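Local atomic coordinates of RNA-dependent RNA polymerase (Qualyub virus, PDB entry 6DX1), a protein that carries a viral OTU-domain cysteine protease, which probably removes ubiquitin from conjugated proteins as a deubiquitinase. Residues 80-85 against 89-94; 65-68 against 74-77; 20-25 against 116-121. All coordinates share one frame; numbering follows the deposited sequence.

Contacts 1 and 2 adjoin, with centres 10 Å apart, and all four of their segments fall in the helical part of the chain between residues 65 and 94. The two touch directly: S92 OG lies 3.1 Å from R65 NH1, a probable hydrogen bond, and P85 CG packs 3.4 Å from A68 O. Contact 3 lies in the mixed sheet on the opposite side of the chain's centre, its centre about 29 Å from that of contact 1 and 26 Å from that of contact 2. Both helical contacts are nested in the loop that contact 3 closes. In OTU proteases the catalytic cysteine begins a helix, here probably 41-51, which belongs to none of the six segments.

Contact 1 (80-85 against 89-94); sequences QYFQDP and ARESKR
D84 OD1 accepts two hydrogen bonds, one from the backbone N of H87 and one from a water whose O lies 2.8 Å from D84 OD1. That water O in turn accepts from R90 NH2 at 2.9 Å, lying at the guanidinium edge in its plane. Since D84 OD1 and R90 NH2 are themselves 5.0 Å apart, the opposite charges meet through the water and not as a direct salt bridge. The bond to H87 makes D84 the N-cap of helix 85-92. Just past the cap, P85 O accepts a hydrogen bond from A89 N at 2.9 Å, with an N-H...O angle of 162°, and A89 CB also lies 3.5 Å from P85 O. The spacing of four residues makes this a regular alpha-helical bond, joining the first turn of the helix to the next.

The apolar half of the contact belongs to F82, in the loop between helices 76-79 and 85-92. Its CE1 approaches E91 CB at 3.7 Å, and E91 CG follows at the ring edge, in the ring plane; the methylene stem, not the carboxylate, does the touching. A bend at chi2 (-65°) turns the E91 carboxylate away from the phenyl group. H87 and Y88 add edge-to-face ring contacts to F82, while W72 and Y97 touch it from other loops.

Further along, the R94 side chain turns back and R94 NE donates to R90 O at 2.6 Å. On the side toward helix 57-70, R65 meets A89, and S92 OG is hydrogen-bonded to Y88 O.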
loop_
_atom_site.group_PDB
_atom_site.type_symbol
_atom_site.label_atom_id
_atom_site.label_comp_id
_atom_site.label_asym_id
_atom_site.label_seq_id
_atom_site.Cartn_x
_atom_site.Cartn_y
_atom_site.Cartn_z
ATOM N N GLN A 80 -5.400 -10.210 -12.456
ATOM C CA GLN A 80 -5.098 -9.516 -13.701
ATOM C C GLN A 80 -3.660 -9.733 -14.143
ATOM O O GLN A 80 -3.354 -9.569 -15.332
ATOM C CB GLN A 80 -5.355 -8.018 -13.552
ATOM C CG GLN A 80 -6.774 -7.643 -13.150
ATOM C CD GLN A 80 -6.929 -6.152 -12.916
ATOM O OE1 GLN A 80 -6.312 -5.580 -12.011
ATOM N NE2 GLN A 80 -7.749 -5.510 -13.739
ATOM N N TYR A 81 -2.775 -10.104 -13.216
ATOM C CA TYR A 81 -1.350 -10.169 -13.483
ATOM C C TYR A 81 -0.731 -11.531 -13.227
ATOM O O TYR A 81 0.393 -11.769 -13.680
ATOM C CB TYR A 81 -0.607 -9.125 -12.635
ATOM C CG TYR A 81 -1.077 -7.714 -12.887
ATOM C CD1 TYR A 81 -0.785 -7.072 -14.081
ATOM C CD2 TYR A 81 -1.822 -7.027 -11.936
ATOM C CE1 TYR A 81 -1.218 -5.783 -14.321
ATOM C CE2 TYR A 81 -2.257 -5.735 -12.165
ATOM C CZ TYR A 81 -1.950 -5.119 -13.363
ATOM O OH TYR A 81 -2.374 -3.835 -13.612
ATOM N N PHE A 82 -1.418 -12.429 -12.532
ATOM C CA PHE A 82 -0.824 -13.690 -12.121
ATOM C C PHE A 82 -1.807 -14.825 -12.368
ATOM O O PHE A 82 -3.003 -14.694 -12.098
ATOM C CB PHE A 82 -0.395 -13.622 -10.647
ATOM C CG PHE A 82 0.690 -12.613 -10.398
ATOM C CD1 PHE A 82 2.007 -12.907 -10.714
ATOM C CD2 PHE A 82 0.394 -11.355 -9.889
ATOM C CE1 PHE A 82 3.014 -11.980 -10.507
ATOM C CE2 PHE A 82 1.395 -10.424 -9.675
ATOM C CZ PHE A 82 2.707 -10.733 -9.983
ATOM N N GLN A 83 -1.290 -15.943 -12.884
ATOM C CA GLN A 83 -2.157 -17.038 -13.306
ATOM C C GLN A 83 -2.708 -17.816 -12.119
ATOM O O GLN A 83 -3.849 -18.294 -12.163
ATOM C CB GLN A 83 -1.390 -17.976 -14.240
ATOM C CG GLN A 83 -1.238 -17.456 -15.652
ATOM C CD GLN A 83 -0.996 -18.576 -16.648
ATOM O OE1 GLN A 83 -1.211 -18.413 -17.851
ATOM N NE2 GLN A 83 -0.547 -19.724 -16.148
ATOM N N ASP A 84 -1.918 -17.964 -11.060
ATOM C CA ASP A 84 -2.293 -18.793 -9.922
ATOM C C ASP A 84 -1.380 -18.434 -8.755
ATOM O O ASP A 84 -0.406 -17.689 -8.931
ATOM C CB ASP A 84 -2.203 -20.292 -10.274
ATOM C CG ASP A 84 -0.937 -20.648 -11.038
ATOM O OD1 ASP A 84 0.166 -20.288 -10.580
ATOM O OD2 ASP A 84 -1.048 -21.312 -12.090
ATOM N N PRO A 85 -1.677 -18.919 -7.542
ATOM C CA PRO A 85 -0.817 -18.561 -6.399
ATOM C C PRO A 85 0.637 -18.950 -6.584
ATOM O O PRO A 85 1.525 -18.236 -6.103
ATOM C CB PRO A 85 -1.454 -19.315 -5.226
ATOM C CG PRO A 85 -2.874 -19.484 -5.610
ATOM C CD PRO A 85 -2.872 -19.669 -7.106
ATOM N N ALA A 89 3.839 -16.487 -6.211
ATOM C CA ALA A 89 4.938 -16.788 -5.296
ATOM C C ALA A 89 6.271 -16.791 -6.029
ATOM O O ALA A 89 7.274 -16.279 -5.516
ATOM C CB ALA A 89 4.702 -18.135 -4.612
ATOM N N ARG A 90 6.290 -17.360 -7.239
ATOM C CA ARG A 90 7.510 -17.422 -8.032
ATOM C C ARG A 90 8.033 -16.031 -8.353
ATOM O O ARG A 90 9.224 -15.752 -8.178
ATOM C CB ARG A 90 7.237 -18.226 -9.314
ATOM C CG ARG A 90 8.243 -18.093 -10.448
ATOM C CD ARG A 90 7.889 -19.053 -11.592
ATOM N NE ARG A 90 7.010 -20.143 -11.137
ATOM C CZ ARG A 90 5.785 -20.365 -11.622
ATOM N NH1 ARG A 90 5.335 -19.577 -12.580
ATOM N NH2 ARG A 90 4.998 -21.343 -11.151
ATOM N N GLU A 91 7.153 -15.135 -8.800
ATOM C CA GLU A 91 7.594 -13.803 -9.196
ATOM C C GLU A 91 7.939 -12.936 -7.991
ATOM O O GLU A 91 8.904 -12.164 -8.035
ATOM C CB GLU A 91 6.521 -13.130 -10.051
ATOM C CG GLU A 91 6.342 -13.791 -11.409
ATOM C CD GLU A 91 7.580 -13.660 -12.270
ATOM O OE1 GLU A 91 8.110 -12.537 -12.376
ATOM O OE2 GLU A 91 8.030 -14.684 -12.827
ATOM N N SER A 92 7.163 -13.031 -6.908
ATOM C CA SER A 92 7.417 -12.150 -5.776
ATOM C C SER A 92 8.685 -12.521 -5.022
ATOM O O SER A 92 9.220 -11.684 -4.289
ATOM C CB SER A 92 6.221 -12.144 -4.818
ATOM O OG SER A 92 5.998 -13.424 -4.262
ATOM N N LYS A 93 9.176 -13.755 -5.179
ATOM C CA LYS A 93 10.446 -14.138 -4.576
ATOM C C LYS A 93 11.644 -13.686 -5.396
ATOM O O LYS A 93 12.778 -13.786 -4.914
ATOM C CB LYS A 93 10.511 -15.658 -4.394
ATOM C CG LYS A 93 9.649 -16.201 -3.277
ATOM C CD LYS A 93 9.571 -17.717 -3.359
ATOM C CE LYS A 93 8.841 -18.315 -2.174
ATOM N NZ LYS A 93 8.450 -19.730 -2.454
ATOM N N ARG A 94 11.428 -13.189 -6.609
ATOM C CA ARG A 94 12.549 -12.885 -7.484
ATOM C C ARG A 94 13.291 -11.647 -7.007
ATOM O O ARG A 94 12.696 -10.697 -6.489
ATOM C CB ARG A 94 12.081 -12.688 -8.936
ATOM C CG ARG A 94 11.564 -13.944 -9.592
ATOM C CD ARG A 94 12.456 -15.064 -9.176
ATOM N NE ARG A 94 11.770 -16.019 -8.290
ATOM C CZ ARG A 94 12.386 -16.767 -7.382
ATOM N NH1 ARG A 94 13.680 -16.655 -7.177
ATOM N NH2 ARG A 94 11.675 -17.586 -6.610
HETATM O O HOH W 1 2.263 -21.467 -12.003
#

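Contact 2 (65-68 against 74-77); sequences REFA and ELPG
In the helical part of the OTU-like cysteine protease domain, a small apolar helix-to-loop contact ties the latter part of helix 57-70 to the chain entering the short helix 76-79, with L75 lodged against F67 and A68. The two methyl groups of L75 divide the work. CD2 reaches the edge of the F67 ring near its plane, 4.1 Å from F67 CE2, while CD1 comes down on the helix backbone, 3.8 Å from A68 CA, and stands 4.3 Å from A68 CB. The A68 and L75 CA atoms are 7.5 Å apart, close enough for one leucine to span the gap. F67 reaches its partners because its CG is anti to the backbone N (chi1 -167°), which sends the ring out toward residues 74 and 75.

At the far end of that ring, E74 OE1 lies 3.7 Å from F67 CZ in an oblique approach, with the ring and carboxylate planes 86° apart. This is van der Waals contact: no hydrogen bond crosses between the two segments. The other carboxylate oxygen, E74 OE2, accepts from N71 ND2, a bond that limits how freely the carboxylate can turn beside the ring.

Helix 101-111 adjoins both segments, with K109 and L110 on F67, K109 NZ hydrogen-bonded to E74 O and G77 N to E105 OE1; helix 85-92 presents Y88 to A68.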
loop_
_atom_site.group_PDB
_atom_site.type_symbol
_atom_site.label_atom_id
_atom_site.label_comp_id
_atom_site.label_asym_id
_atom_site.label_seq_id
_atom_site.Cartn_x
_atom_site.Cartn_y
_atom_site.Cartn_z
ATOM N N ARG A 65 2.206 -13.883 0.062
ATOM C CA ARG A 65 2.197 -15.139 -0.680
ATOM C C ARG A 65 1.243 -16.135 -0.047
ATOM O O ARG A 65 0.516 -16.847 -0.753
ATOM C CB ARG A 65 3.611 -15.717 -0.740
ATOM C CG ARG A 65 4.509 -15.024 -1.732
ATOM C CD ARG A 65 5.858 -15.730 -1.842
ATOM N NE ARG A 65 6.732 -15.462 -0.705
ATOM C CZ ARG A 65 7.649 -14.496 -0.677
ATOM N NH1 ARG A 65 7.814 -13.702 -1.728
ATOM N NH2 ARG A 65 8.405 -14.324 0.399
ATOM N N GLU A 66 1.218 -16.191 1.286
ATOM C CA GLU A 66 0.365 -17.159 1.968
ATOM C C GLU A 66 -1.111 -16.845 1.766
ATOM O O GLU A 66 -1.918 -17.757 1.558
ATOM C CB GLU A 66 0.703 -17.212 3.454
ATOM C CG GLU A 66 1.947 -18.043 3.727
ATOM C CD GLU A 66 2.609 -17.703 5.037
ATOM O OE1 GLU A 66 3.746 -18.179 5.267
ATOM O OE2 GLU A 66 1.997 -16.972 5.851
ATOM N N PHE A 67 -1.489 -15.561 1.834
ATOM C CA PHE A 67 -2.886 -15.207 1.597
ATOM C C PHE A 67 -3.281 -15.459 0.148
ATOM O O PHE A 67 -4.429 -15.829 -0.133
ATOM C CB PHE A 67 -3.136 -13.746 1.976
ATOM C CG PHE A 67 -4.594 -13.382 2.071
ATOM C CD1 PHE A 67 -5.357 -13.804 3.149
ATOM C CD2 PHE A 67 -5.194 -12.603 1.090
ATOM C CE1 PHE A 67 -6.706 -13.456 3.253
ATOM C CE2 PHE A 67 -6.539 -12.253 1.188
ATOM C CZ PHE A 67 -7.291 -12.681 2.271
ATOM N N ALA A 68 -2.357 -15.255 -0.791
ATOM C CA ALA A 68 -2.658 -15.588 -2.178
ATOM C C ALA A 68 -2.997 -17.067 -2.318
ATOM O O ALA A 68 -3.888 -17.440 -3.093
ATOM C CB ALA A 68 -1.482 -15.216 -3.081
ATOM N N GLU A 74 -10.527 -14.440 -3.579
ATOM C CA GLU A 74 -10.919 -13.093 -3.187
ATOM C C GLU A 74 -10.037 -12.004 -3.787
ATOM O O GLU A 74 -10.121 -10.859 -3.339
ATOM C CB GLU A 74 -10.897 -12.941 -1.657
ATOM C CG GLU A 74 -11.471 -14.104 -0.866
ATOM C CD GLU A 74 -11.214 -13.968 0.632
ATOM O OE1 GLU A 74 -10.807 -12.874 1.081
ATOM O OE2 GLU A 74 -11.407 -14.959 1.358
ATOM N N LEU A 75 -9.193 -12.317 -4.773
ATOM C CA LEU A 75 -8.139 -11.404 -5.219
ATOM C C LEU A 75 -8.229 -11.093 -6.715
ATOM O O LEU A 75 -7.276 -11.335 -7.465
ATOM C CB LEU A 75 -6.772 -11.993 -4.878
ATOM C CG LEU A 75 -6.493 -12.193 -3.383
ATOM C CD1 LEU A 75 -5.221 -13.004 -3.203
ATOM C CD2 LEU A 75 -6.383 -10.849 -2.663
ATOM N N PRO A 76 -9.339 -10.500 -7.174
ATOM C CA PRO A 76 -9.476 -10.224 -8.618
ATOM C C PRO A 76 -8.423 -9.287 -9.173
ATOM O O PRO A 76 -8.101 -9.373 -10.366
ATOM C CB PRO A 76 -10.871 -9.589 -8.739
ATOM C CG PRO A 76 -11.515 -9.722 -7.417
ATOM C CD PRO A 76 -10.480 -9.996 -6.393
ATOM N N GLY A 77 -7.914 -8.350 -8.372
ATOM C CA GLY A 77 -6.853 -7.492 -8.867
ATOM C C GLY A 77 -5.587 -8.271 -9.153
ATOM O O GLY A 77 -4.953 -8.078 -10.196
#

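Contact 3 (20-25 against 116-121); sequences ANVVFS and IFWKCE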
loop_
_atom_site.group_PDB
_atom_site.type_symbol
_atom_site.label_atom_id
_atom_site.label_comp_id
_atom_site.label_asym_id
_atom_site.label_seq_id
_atom_site.Cartn_x
_atom_site.Cartn_y
_atom_site.Cartn_z
ATOM N N ALA A 20 -8.707 9.346 -5.937
ATOM C CA ALA A 20 -9.203 10.709 -5.766
ATOM C C ALA A 20 -8.087 11.716 -5.979
ATOM O O ALA A 20 -6.917 11.423 -5.721
ATOM C CB ALA A 20 -9.796 10.895 -4.365
ATOM N N ASN A 21 -8.463 12.916 -6.433
ATOM C CA ASN A 21 -7.592 14.082 -6.334
ATOM C C ASN A 21 -7.802 14.700 -4.961
ATOM O O ASN A 21 -8.938 15.012 -4.591
ATOM C CB ASN A 21 -7.895 15.100 -7.430
ATOM C CG ASN A 21 -7.565 14.572 -8.797
ATOM O OD1 ASN A 21 -6.468 14.064 -9.011
ATOM N ND2 ASN A 21 -8.517 14.648 -9.729
ATOM N N VAL A 22 -6.726 14.833 -4.190
ATOM C CA VAL A 22 -6.838 15.308 -2.814
ATOM C C VAL A 22 -5.549 16.055 -2.499
ATOM O O VAL A 22 -4.452 15.500 -2.635
ATOM C CB VAL A 22 -7.113 14.142 -1.841
ATOM C CG1 VAL A 22 -6.172 12.998 -2.094
ATOM C CG2 VAL A 22 -7.074 14.605 -0.372
ATOM N N VAL A 23 -5.666 17.329 -2.123
ATOM C CA VAL A 23 -4.531 18.254 -2.118
ATOM C C VAL A 23 -4.302 18.769 -0.701
ATOM O O VAL A 23 -5.156 19.471 -0.136
ATOM C CB VAL A 23 -4.758 19.416 -3.096
ATOM C CG1 VAL A 23 -3.520 20.309 -3.162
ATOM C CG2 VAL A 23 -5.097 18.876 -4.477
ATOM N N PHE A 24 -3.133 18.451 -0.135
ATOM C CA PHE A 24 -2.857 18.868 1.233
ATOM C C PHE A 24 -1.369 18.734 1.513
ATOM O O PHE A 24 -0.673 17.948 0.871
ATOM C CB PHE A 24 -3.661 18.050 2.255
ATOM C CG PHE A 24 -3.355 16.568 2.251
ATOM C CD1 PHE A 24 -4.043 15.712 1.402
ATOM C CD2 PHE A 24 -2.417 16.027 3.114
ATOM C CE1 PHE A 24 -3.799 14.344 1.404
ATOM C CE2 PHE A 24 -2.167 14.657 3.121
ATOM C CZ PHE A 24 -2.853 13.815 2.263
ATOM N N SER A 25 -0.895 19.516 2.477
ATOM C CA SER A 25 0.469 19.378 2.966
ATOM C C SER A 25 0.490 18.218 3.957
ATOM O O SER A 25 -0.217 18.260 4.969
ATOM C CB SER A 25 0.911 20.692 3.615
ATOM O OG SER A 25 2.115 20.541 4.349
ATOM N N ILE A 116 -3.767 3.109 1.806
ATOM C CA ILE A 116 -3.833 4.305 0.969
ATOM C C ILE A 116 -2.434 4.688 0.505
ATOM O O ILE A 116 -1.498 4.736 1.313
ATOM C CB ILE A 116 -4.486 5.490 1.701
ATOM C CG1 ILE A 116 -5.855 5.085 2.248
ATOM C CG2 ILE A 116 -4.635 6.672 0.740
ATOM C CD1 ILE A 116 -6.454 6.174 3.155
ATOM N N PHE A 117 -2.296 4.946 -0.799
ATOM C CA PHE A 117 -1.097 5.549 -1.387
ATOM C C PHE A 117 -1.370 7.028 -1.623
ATOM O O PHE A 117 -2.252 7.374 -2.424
ATOM C CB PHE A 117 -0.744 4.933 -2.744
ATOM C CG PHE A 117 -0.410 3.454 -2.739
ATOM C CD1 PHE A 117 -0.293 2.715 -1.569
ATOM C CD2 PHE A 117 -0.202 2.810 -3.967
ATOM C CE1 PHE A 117 0.027 1.350 -1.621
ATOM C CE2 PHE A 117 0.116 1.455 -4.025
ATOM C CZ PHE A 117 0.233 0.725 -2.862
ATOM N N TRP A 118 -0.576 7.894 -0.998
ATOM C CA TRP A 118 -0.725 9.338 -1.145
ATOM C C TRP A 118 0.401 9.850 -2.042
ATOM O O TRP A 118 1.577 9.800 -1.657
ATOM C CB TRP A 118 -0.684 10.016 0.224
ATOM C CG TRP A 118 -1.760 9.619 1.198
ATOM C CD1 TRP A 118 -1.611 8.848 2.328
ATOM C CD2 TRP A 118 -3.137 10.026 1.172
ATOM N NE1 TRP A 118 -2.822 8.743 3.000
ATOM C CE2 TRP A 118 -3.769 9.459 2.306
ATOM C CE3 TRP A 118 -3.899 10.808 0.292
ATOM C CZ2 TRP A 118 -5.129 9.652 2.586
ATOM C CZ3 TRP A 118 -5.254 11.000 0.574
ATOM C CH2 TRP A 118 -5.851 10.423 1.702
ATOM N N LYS A 119 0.039 10.361 -3.221
ATOM C CA LYS A 119 1.023 10.781 -4.218
ATOM C C LYS A 119 1.656 12.114 -3.839
ATOM O O LYS A 119 0.952 13.104 -3.610
ATOM C CB LYS A 119 0.352 10.905 -5.590
ATOM C CG LYS A 119 1.281 11.422 -6.687
ATOM C CD LYS A 119 0.486 11.703 -7.966
ATOM C CE LYS A 119 1.417 12.057 -9.118
ATOM N NZ LYS A 119 0.640 12.520 -10.297
ATOM N N CYS A 120 2.989 12.164 -3.817
ATOM C CA CYS A 120 3.684 13.384 -3.418
ATOM C C CYS A 120 4.997 13.465 -4.180
ATOM O O CYS A 120 5.815 12.549 -4.084
ATOM C CB CYS A 120 3.935 13.400 -1.903
ATOM S SG CYS A 120 4.955 14.795 -1.309
ATOM N N GLU A 121 5.205 14.556 -4.917
ATOM C CA GLU A 121 6.382 14.692 -5.760
ATOM C C GLU A 121 7.357 15.776 -5.321
ATOM O O GLU A 121 8.449 15.865 -5.895
ATOM C CB GLU A 121 5.932 14.942 -7.199
ATOM C CG GLU A 121 5.023 13.824 -7.653
ATOM C CD GLU A 121 4.489 14.021 -9.042
ATOM O OE1 GLU A 121 3.591 14.880 -9.229
ATOM O OE2 GLU A 121 4.974 13.312 -9.956
#
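The indole of W118 is held on both faces and at one edge. I116 CG2, two residues earlier on the same strand, lies 3.3 Å above one face, toward the rim. Over the opposite face comes F24, its CZ and CE1 each 3.7 Å from W118 CE3, and V22 CG1 meets the edge in plane, 3.5 Å from W118 CZ3. The two aromatic groups form a T-shaped (edge-to-face) pair in which F24 supplies the edge and the six-membered ring of W118 the face; their centroids are 5.2 Å apart and the planes stand at 84°.

Strands 17-25 and 114-120 are not direct neighbours in the mixed sheet of the OTU-like cysteine protease domain. Strand 125-132 runs between them, antiparallel to each, so strands 17-25 and 114-120 run in the same direction, and V22 CA and W118 CA are 8.7 Å apart. The side chains therefore meet across one face of the sheet, above the middle strand, while backbone hydrogen bonds join V22 to T127 and F24 to V126. F24 takes a chi1 of 62°, with CG lying between the backbone N and the carbonyl carbon, and this swings its ring toward the tryptophan.

The polar atom of the indole is satisfied on the other side of its strand: W118 NE1 donates to N142 OD1 of strand 140-146. F30 also meets the W118 ring, and L4 touches V22 and F24, extending the apolar cluster. F117, whose side chain leaves the strand on the other face of the sheet, packs against S101 and A104 of helix 101-111.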